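Local coordinates for protein cell death-related nuclease 4 (Caenorhabditis elegans, PDB 5DK5) that degrades DNA and RNA as a metal-dependent 3'-5' exonuclease of the DEDDh family and takes part in apoptotic DNA degradation, at residues E100-Q103 and Q104-I107; L109-E113 and G114-F118. All coordinates share one frame; numbering follows the deposited sequence.

Interaction 1 (E100-Q103 and Q104-I107); sequences EQFQ and QWLI
L106 reaches back one helical turn and lays its branched tip against the ring of F102. Starting at CB, it lies 3.5 Å from the carbonyl oxygen O of Q103, still over the backbone. With chi1 at -64°, CG stands beside the backbone N and comes over one face of the phenyl ring, 4.1 Å from F102 CE1. The two methyls then divide: L106 CD1 makes the closest touch, 3.6 Å from F102 CZ, while L106 CD2 only brushes F102 CE1 at 4.2 Å. The F102-L106 pairing is i to i+4 packing within helix 95-109, a helix of the RNase H-like exonuclease fold; its inner face lies on strands 41-50 and 55-65, where F102 meets the ring of F44 and W105 that of F62. W105 comes only obliquely to F102, W105 CE3 4.4 Å from F102 CD1. Its CG, anti to the backbone N (chi1 -178°), leads the indole away from 100-103. Behind the side chains run regular helical bonds, from Q104 N to E100 O (3.1 Å), W105 N to Q101 O (3.0 Å), L106 N to F102 O and I107 N to Q103 O. On the outer side Q104 and I107 are exposed, and I107 lays CG1 3.5 Å from Q103 O.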
ATOM      1  N   GLU B 100     -10.053  19.528 -10.322  1.00 27.86           N
ATOM      2  CA  GLU B 100     -11.111  20.431 -10.753  1.00 28.64           C
ATOM      3  C   GLU B 100     -11.066  21.726  -9.946  1.00 27.27           C
ATOM      4  O   GLU B 100     -11.275  22.813 -10.487  1.00 25.36           O
ATOM      5  CB  GLU B 100     -12.476  19.753 -10.615  1.00 29.57           C
ATOM      6  CG  GLU B 100     -13.665  20.649 -10.919  1.00 33.02           C
ATOM      7  CD  GLU B 100     -13.614  21.248 -12.313  1.00 40.05           C
ATOM      8  OE1 GLU B 100     -13.064  20.598 -13.228  1.00 43.85           O
ATOM      9  OE2 GLU B 100     -14.124  22.374 -12.493  1.00 41.17           O
ATOM     10  N   GLN B 101     -10.786  21.606  -8.652  1.00 30.06           N
ATOM     11  CA  GLN B 101     -10.646  22.773  -7.789  1.00 29.50           C
ATOM     12  C   GLN B 101      -9.416  23.582  -8.194  1.00 29.35           C
ATOM     13  O   GLN B 101      -9.400  24.809  -8.090  1.00 28.66           O
ATOM     14  CB  GLN B 101     -10.542  22.348  -6.323  1.00 29.83           C
ATOM     15  CG  GLN B 101     -11.821  21.734  -5.764  1.00 34.00           C
ATOM     16  CD  GLN B 101     -11.628  21.103  -4.397  1.00 37.53           C
ATOM     17  OE1 GLN B 101     -10.529  20.680  -4.041  1.00 38.30           O
ATOM     18  NE2 GLN B 101     -12.703  21.037  -3.622  1.00 39.93           N
ATOM     19  N   PHE B 102      -8.389  22.880  -8.660  1.00 28.12           N
ATOM     20  CA  PHE B 102      -7.155  23.518  -9.100  1.00 23.78           C
ATOM     21  C   PHE B 102      -7.381  24.339 -10.366  1.00 26.94           C
ATOM     22  O   PHE B 102      -6.844  25.436 -10.505  1.00 25.54           O
ATOM     23  CB  PHE B 102      -6.071  22.460  -9.326  1.00 24.64           C
ATOM     24  CG  PHE B 102      -5.018  22.868 -10.315  1.00 25.34           C
ATOM     25  CD1 PHE B 102      -4.042  23.786  -9.971  1.00 29.66           C
ATOM     26  CD2 PHE B 102      -4.997  22.318 -11.585  1.00 27.69           C
ATOM     27  CE1 PHE B 102      -3.070  24.156 -10.881  1.00 32.61           C
ATOM     28  CE2 PHE B 102      -4.028  22.685 -12.498  1.00 29.66           C
ATOM     29  CZ  PHE B 102      -3.064  23.603 -12.145  1.00 32.47           C
ATOM     30  N   GLN B 103      -8.183  23.811 -11.286  1.00 28.83           N
ATOM     31  CA  GLN B 103      -8.499  24.528 -12.516  1.00 30.74           C
ATOM     32  C   GLN B 103      -9.311  25.787 -12.230  1.00 32.32           C
ATOM     33  O   GLN B 103      -9.067  26.840 -12.820  1.00 35.08           O
ATOM     34  CB  GLN B 103      -9.260  23.625 -13.484  1.00 35.57           C
ATOM     35  CG  GLN B 103      -8.417  22.509 -14.073  1.00 40.63           C
ATOM     36  CD  GLN B 103      -9.132  21.763 -15.176  1.00 44.37           C
ATOM     37  OE1 GLN B 103     -10.085  21.025 -14.927  1.00 45.29           O
ATOM     38  NE2 GLN B 103      -8.680  21.958 -16.408  1.00 45.90           N
ATOM     39  N   GLN B 104     -10.279  25.677 -11.324  1.00 31.53           N
ATOM     40  CA  GLN B 104     -11.086  26.828 -10.939  1.00 32.69           C
ATOM     41  C   GLN B 104     -10.225  27.889 -10.260  1.00 32.20           C
ATOM     42  O   GLN B 104     -10.439  29.087 -10.443  1.00 33.92           O
ATOM     43  CB  GLN B 104     -12.225  26.398 -10.013  1.00 33.56           C
ATOM     44  CG  GLN B 104     -13.124  27.540  -9.566  1.00 34.65           C
ATOM     45  CD  GLN B 104     -13.720  28.294 -10.735  1.00 36.37           C
ATOM     46  OE1 GLN B 104     -14.236  27.692 -11.677  1.00 38.28           O
ATOM     47  NE2 GLN B 104     -13.638  29.617 -10.689  1.00 37.30           N
ATOM     48  N   TRP B 105      -9.251  27.435  -9.477  1.00 27.27           N
ATOM     49  CA  TRP B 105      -8.329  28.330  -8.789  1.00 28.03           C
ATOM     50  C   TRP B 105      -7.564  29.198  -9.784  1.00 29.16           C
ATOM     51  O   TRP B 105      -7.378  30.392  -9.559  1.00 30.21           O
ATOM     52  CB  TRP B 105      -7.359  27.517  -7.929  1.00 27.33           C
ATOM     53  CG  TRP B 105      -6.389  28.334  -7.131  1.00 29.06           C
ATOM     54  CD1 TRP B 105      -6.675  29.130  -6.060  1.00 30.08           C
ATOM     55  CD2 TRP B 105      -4.972  28.413  -7.325  1.00 30.14           C
ATOM     56  NE1 TRP B 105      -5.523  29.706  -5.580  1.00 31.77           N
ATOM     57  CE2 TRP B 105      -4.464  29.282  -6.339  1.00 31.48           C
ATOM     58  CE3 TRP B 105      -4.084  27.837  -8.239  1.00 30.33           C
ATOM     59  CZ2 TRP B 105      -3.108  29.589  -6.241  1.00 32.53           C
ATOM     60  CZ3 TRP B 105      -2.738  28.144  -8.141  1.00 31.49           C
ATOM     61  CH2 TRP B 105      -2.263  29.014  -7.150  1.00 31.77           C
ATOM     62  N   LEU B 106      -7.128  28.597 -10.887  1.00 28.25           N
ATOM     63  CA  LEU B 106      -6.450  29.340 -11.942  1.00 30.45           C
ATOM     64  C   LEU B 106      -7.371  30.400 -12.535  1.00 31.37           C
ATOM     65  O   LEU B 106      -6.947  31.528 -12.797  1.00 29.80           O
ATOM     66  CB  LEU B 106      -5.966  28.396 -13.047  1.00 30.10           C
ATOM     67  CG  LEU B 106      -4.902  27.365 -12.660  1.00 30.94           C
ATOM     68  CD1 LEU B 106      -4.640  26.423 -13.821  1.00 30.88           C
ATOM     69  CD2 LEU B 106      -3.612  28.047 -12.223  1.00 32.35           C
ATOM     70  N   ILE B 107      -8.633  30.036 -12.744  1.00 35.86           N
ATOM     71  CA  ILE B 107      -9.612  30.969 -13.290  1.00 37.81           C
ATOM     72  C   ILE B 107      -9.875  32.098 -12.301  1.00 38.49           C
ATOM     73  O   ILE B 107      -9.939  33.265 -12.689  1.00 39.93           O
ATOM     74  CB  ILE B 107     -10.940  30.262 -13.641  1.00 38.57           C
ATOM     75  CG1 ILE B 107     -10.694  29.217 -14.730  1.00 39.27           C
ATOM     76  CG2 ILE B 107     -11.996  31.279 -14.104  1.00 39.64           C
ATOM     77  CD1 ILE B 107     -11.926  28.440 -15.145  1.00 39.83           C
TER

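Interaction 2 (L109-E113 and G114-F118); sequences LGLEE and GKFAF
From E112 to K115 the backbone makes a type II beta turn, with G114 at positive phi and a weak hydrogen bond, 3.3 Å from K115 N to E112 O, closing it. Just upstream G110, also at positive phi, ends helix 95-109 in a Schellman motif, and L111 sets out toward the strand. The L111 side chain lies against F116: L111 CB touches the ring at F116 CD1, 3.9 Å away, and methyl L111 CD1 sits over the face, 4.2 Å from the centroid and only 8° off the ring normal, a CH-pi contact. F116 takes an uncommon first torsion (chi1 70°), with CG between its backbone N and carbonyl carbon, which swings the ring back toward L111 and the E112 carbonyl. Its edge thereby faces E112 O, 3.2 Å from F116 CD1. The same oxygen thus receives the turn bond and lies beside an aromatic edge. Both L111 and F116 also pack on L22 of strand 20-28, joining the turn to the central sheet. On the outer side the extended chains of E112 and K115 run alongside each other and end in a salt bridge of 3.2 Å between E112 OE2 and K115 NZ. The ammonium meets that oxygen from above the carboxylate plane, 44° out of it. Since both residues are exposed, solvent probably screens this pair, which then adds less than the apolar packing of L111 on the buried F116 ring.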
ATOM      1  N   LEU B 109      -7.928  33.307 -10.102  1.00 32.80           N
ATOM      2  CA  LEU B 109      -6.782  34.209 -10.088  1.00 31.43           C
ATOM      3  C   LEU B 109      -6.773  35.113 -11.318  1.00 32.37           C
ATOM      4  O   LEU B 109      -6.079  36.131 -11.345  1.00 33.26           O
ATOM      5  CB  LEU B 109      -5.475  33.419 -10.016  1.00 40.71           C
ATOM      6  CG  LEU B 109      -5.158  32.687  -8.709  1.00 40.29           C
ATOM      7  CD1 LEU B 109      -3.830  31.971  -8.839  1.00 39.19           C
ATOM      8  CD2 LEU B 109      -5.134  33.632  -7.514  1.00 41.19           C
ATOM      9  N   GLY B 110      -7.541  34.738 -12.334  1.00 39.60           N
ATOM     10  CA  GLY B 110      -7.614  35.513 -13.559  1.00 43.02           C
ATOM     11  C   GLY B 110      -6.411  35.289 -14.457  1.00 44.64           C
ATOM     12  O   GLY B 110      -6.043  36.164 -15.243  1.00 42.67           O
ATOM     13  N   LEU B 111      -5.800  34.115 -14.340  1.00 39.97           N
ATOM     14  CA  LEU B 111      -4.650  33.760 -15.164  1.00 44.63           C
ATOM     15  C   LEU B 111      -5.088  33.395 -16.576  1.00 50.01           C
ATOM     16  O   LEU B 111      -6.107  32.731 -16.767  1.00 52.78           O
ATOM     17  CB  LEU B 111      -3.879  32.595 -14.539  1.00 42.53           C
ATOM     18  CG  LEU B 111      -3.130  32.895 -13.240  1.00 42.57           C
ATOM     19  CD1 LEU B 111      -2.597  31.611 -12.621  1.00 41.75           C
ATOM     20  CD2 LEU B 111      -1.995  33.874 -13.495  1.00 43.00           C
ATOM     21  N   GLU B 112      -4.309  33.831 -17.561  1.00 50.98           N
ATOM     22  CA  GLU B 112      -4.603  33.545 -18.959  1.00 55.51           C
ATOM     23  C   GLU B 112      -3.728  32.414 -19.483  1.00 53.13           C
ATOM     24  O   GLU B 112      -2.630  32.178 -18.979  1.00 51.03           O
ATOM     25  CB  GLU B 112      -4.403  34.796 -19.815  1.00 61.08           C
ATOM     26  CG  GLU B 112      -5.311  35.952 -19.436  1.00 64.09           C
ATOM     27  CD  GLU B 112      -5.191  37.119 -20.395  1.00 66.59           C
ATOM     28  OE1 GLU B 112      -6.020  37.209 -21.326  1.00 67.13           O
ATOM     29  OE2 GLU B 112      -4.268  37.942 -20.220  1.00 67.37           O
ATOM     30  N   GLU B 113      -4.227  31.721 -20.499  1.00 66.74           N
ATOM     31  CA  GLU B 113      -3.513  30.608 -21.107  1.00 67.75           C
ATOM     32  C   GLU B 113      -2.185  31.046 -21.717  1.00 64.55           C
ATOM     33  O   GLU B 113      -2.147  31.937 -22.566  1.00 65.39           O
ATOM     34  CB  GLU B 113      -4.380  29.956 -22.185  1.00 73.04           C
ATOM     35  CG  GLU B 113      -5.688  29.377 -21.673  1.00 77.01           C
ATOM     36  CD  GLU B 113      -6.565  28.844 -22.790  1.00 81.01           C
ATOM     37  OE1 GLU B 113      -6.203  29.025 -23.973  1.00 83.05           O
ATOM     38  OE2 GLU B 113      -7.616  28.242 -22.487  1.00 81.82           O
ATOM     39  N   GLY B 114      -1.099  30.419 -21.277  1.00 42.57           N
ATOM     40  CA  GLY B 114       0.210  30.640 -21.868  1.00 41.52           C
ATOM     41  C   GLY B 114       0.966  31.843 -21.335  1.00 39.54           C
ATOM     42  O   GLY B 114       2.110  32.076 -21.726  1.00 41.82           O
ATOM     43  N   LYS B 115       0.337  32.607 -20.445  1.00 45.93           N
ATOM     44  CA  LYS B 115       0.970  33.786 -19.854  1.00 46.77           C
ATOM     45  C   LYS B 115       1.502  33.498 -18.451  1.00 40.65           C
ATOM     46  O   LYS B 115       1.907  34.407 -17.727  1.00 38.53           O
ATOM     47  CB  LYS B 115      -0.013  34.955 -19.822  1.00 51.47           C
ATOM     48  CG  LYS B 115      -0.314  35.515 -21.202  1.00 54.54           C
ATOM     49  CD  LYS B 115      -1.075  36.824 -21.127  1.00 56.90           C
ATOM     50  CE  LYS B 115      -1.350  37.381 -22.514  1.00 60.22           C
ATOM     51  NZ  LYS B 115      -2.120  38.652 -22.466  1.00 63.95           N
ATOM     52  N   PHE B 116       1.492  32.224 -18.076  1.00 37.07           N
ATOM     53  CA  PHE B 116       2.124  31.775 -16.844  1.00 34.06           C
ATOM     54  C   PHE B 116       2.720  30.395 -17.086  1.00 32.80           C
ATOM     55  O   PHE B 116       2.302  29.687 -18.002  1.00 31.85           O
ATOM     56  CB  PHE B 116       1.119  31.740 -15.691  1.00 33.51           C
ATOM     57  CG  PHE B 116       0.083  30.661 -15.822  1.00 34.68           C
ATOM     58  CD1 PHE B 116      -1.068  30.873 -16.559  1.00 36.29           C
ATOM     59  CD2 PHE B 116       0.262  29.433 -15.206  1.00 34.68           C
ATOM     60  CE1 PHE B 116      -2.022  29.882 -16.682  1.00 36.05           C
ATOM     61  CE2 PHE B 116      -0.689  28.438 -15.323  1.00 34.32           C
ATOM     62  CZ  PHE B 116      -1.831  28.662 -16.063  1.00 34.73           C
ATOM     63  N   ALA B 117       3.702  30.021 -16.273  1.00 33.48           N
ATOM     64  CA  ALA B 117       4.354  28.721 -16.405  1.00 31.07           C
ATOM     65  C   ALA B 117       4.656  28.122 -15.038  1.00 41.66           C
ATOM     66  O   ALA B 117       4.904  28.844 -14.071  1.00 30.72           O
ATOM     67  CB  ALA B 117       5.630  28.850 -17.216  1.00 45.78           C
ATOM     68  N   PHE B 118       4.634  26.794 -14.970  1.00 37.62           N
ATOM     69  CA  PHE B 118       4.926  26.093 -13.729  1.00 37.16           C
ATOM     70  C   PHE B 118       6.425  25.871 -13.567  1.00 29.37           C
ATOM     71  O   PHE B 118       7.138  25.643 -14.544  1.00 34.10           O
ATOM     72  CB  PHE B 118       4.183  24.756 -13.680  1.00 34.30           C
ATOM     73  CG  PHE B 118       2.699  24.899 -13.524  1.00 32.33           C
ATOM     74  CD1 PHE B 118       2.139  25.093 -12.274  1.00 31.40           C
ATOM     75  CD2 PHE B 118       1.865  24.849 -14.626  1.00 32.95           C
ATOM     76  CE1 PHE B 118       0.774  25.231 -12.125  1.00 31.31           C
ATOM     77  CE2 PHE B 118       0.499  24.988 -14.485  1.00 31.91           C
ATOM     78  CZ  PHE B 118      -0.047  25.179 -13.233  1.00 31.19           C
TER

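How the interactions relate
Interactions 1 and 2 follow one another along the chain, with centres 12 Å apart: 100-107 belongs to helix 95-109. The segment 109-118 runs from the end of that helix through a turn into strand 116-120. They meet directly. L106 O and L111 N, 3.2 Å apart, probably form a hydrogen bond at the helix end. F102 CZ packs 3.6 Å from F118 CZ, and L106 CD1 comes within 4.2 Å of F116 CZ, so the helix and the following strand share one apolar layer. Of the two, interaction 1 lies toward the active site: the F102 side chain is about 11 Å from that of the magnesium ligand D25. Interaction 2 lies away from the magnesium and zinc sites.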